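Local coordinates for hypothetical protein AQ_1575 (Aquifex aeolicus, PDB 1LFP) that probably binds DNA and regulates transcription, at residues T102-N105 against R106-T110. Residues are numbered along the deposited sequence; the frame is centred on the assembly and turned at random.
Sequences TTDN and RNRTT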
# COMPACT_ATOMS: atom_id res chain seq x y z
N THR A 102 3.73 -1.55 -10.05
CA THR A 102 3.07 -2.43 -11.02
C THR A 102 3.24 -1.61 -12.28
O THR A 102 2.61 -0.56 -12.43
CB THR A 102 1.56 -2.65 -10.71
OG1 THR A 102 1.41 -3.28 -9.43
CG2 THR A 102 0.93 -3.55 -11.78
N THR A 103 4.09 -2.10 -13.20
CA THR A 103 4.43 -1.36 -14.39
C THR A 103 4.47 -2.22 -15.64
O THR A 103 4.63 -3.44 -15.56
CB THR A 103 5.82 -0.63 -14.19
OG1 THR A 103 6.17 0.11 -15.36
CG2 THR A 103 6.93 -1.64 -13.89
N ASP A 104 4.31 -1.57 -16.79
CA ASP A 104 4.34 -2.29 -18.07
C ASP A 104 5.66 -2.03 -18.77
O ASP A 104 5.86 -2.45 -19.91
CB ASP A 104 3.19 -1.82 -18.98
CG ASP A 104 3.40 -0.41 -19.51
OD1 ASP A 104 2.79 -0.06 -20.55
OD2 ASP A 104 4.17 0.36 -18.90
N ASN A 105 6.57 -1.33 -18.09
CA ASN A 105 7.88 -1.01 -18.63
C ASN A 105 8.86 -0.79 -17.49
O ASN A 105 9.13 0.35 -17.09
CB ASN A 105 7.80 0.25 -19.49
CG ASN A 105 9.00 0.41 -20.38
OD1 ASN A 105 10.15 0.32 -19.94
ND2 ASN A 105 8.74 0.66 -21.66
N ARG A 106 9.38 -1.88 -16.94
CA ARG A 106 10.33 -1.83 -15.84
C ARG A 106 11.49 -0.84 -15.97
O ARG A 106 11.80 -0.12 -15.02
CB ARG A 106 10.90 -3.24 -15.61
CG ARG A 106 10.15 -4.05 -14.59
CD ARG A 106 10.52 -5.52 -14.66
NE ARG A 106 9.71 -6.24 -15.64
CZ ARG A 106 8.41 -6.48 -15.51
NH1 ARG A 106 7.76 -6.08 -14.43
NH2 ARG A 106 7.75 -7.11 -16.48
N ASN A 107 12.14 -0.80 -17.13
CA ASN A 107 13.27 0.11 -17.34
C ASN A 107 12.83 1.56 -17.12
O ASN A 107 13.55 2.36 -16.51
CB ASN A 107 13.83 -0.07 -18.75
CG ASN A 107 14.99 0.86 -19.06
OD1 ASN A 107 15.97 0.94 -18.31
ND2 ASN A 107 14.89 1.56 -20.19
N ARG A 108 11.64 1.87 -17.61
CA ARG A 108 11.07 3.21 -17.51
C ARG A 108 10.84 3.56 -16.05
O ARG A 108 11.32 4.59 -15.56
CB ARG A 108 9.75 3.25 -18.28
CG ARG A 108 9.52 4.56 -19.01
CD ARG A 108 8.25 5.25 -18.57
NE ARG A 108 7.06 4.41 -18.66
CZ ARG A 108 6.66 3.57 -17.70
NH1 ARG A 108 7.36 3.46 -16.60
NH2 ARG A 108 5.54 2.88 -17.83
N THR A 109 10.11 2.69 -15.37
CA THR A 109 9.82 2.87 -13.96
C THR A 109 11.09 2.97 -13.11
O THR A 109 11.20 3.82 -12.22
CB THR A 109 8.96 1.74 -13.44
OG1 THR A 109 7.79 1.64 -14.25
CG2 THR A 109 8.51 2.01 -12.01
N THR A 110 12.06 2.11 -13.39
CA THR A 110 13.30 2.15 -12.62
C THR A 110 13.96 3.50 -12.71
O THR A 110 14.44 4.05 -11.71
CB THR A 110 14.28 1.05 -13.10
OG1 THR A 110 13.68 -0.22 -12.89
CG2 THR A 110 15.59 1.13 -12.33
O HOH W 1 3.26 1.66 -16.35
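Thr103 and Thr109 reach toward each other tip to tip, the Thr103 hydroxyl donating to that of Thr109 over a very short 2.5 Å from OG1 to OG1. With chi1 at -180°, Thr103 sets OG1 opposite its own N and beside its carbonyl carbon, where the same oxygen also accepts from Asn105 N, 3.1 Å away, an ST turn. Threonine suits this place: its hydroxyl serves the turn, while its CG2 lies against the CG methylene of Arg106 at 4.1 Å. Thr109 OG1 hands its own hydrogen bond on to Asp230. With an alanine here in place of Thr103, Asn105 N would probably lose its turn acceptor and Thr109 the hydroxyl that meets it. The turn joins strand 95-103 to helix 106-119 within the region matched to the second and third domains of the TACO1/YebC family, and Asn105 is the helix's N-cap. Its OD1 accepts from Arg108 N at 3.2 Å, the donor standing 38° out of the amide's carbonyl plane; the short asparagine side chain bends back easily to such a first-turn N-H. Asn105 O accepts from Thr109 N (3.1 Å), the helix's first i to i+4 bond. Bent at chi2 and chi3, Arg108 folds back over the turn, one guanidinium face lying against Asn105 CB, 3.8 Å above the plane. Arginine's long chain and two terminal nitrogens let it do this and still reach three carboxylates: NH2 forms a salt bridge with Asp104 OD2 at 3.1 Å, carboxylate and guanidinium planes being 29° apart, and also donates to a water; NH1 forms salt bridges with Glu112 and Asp230.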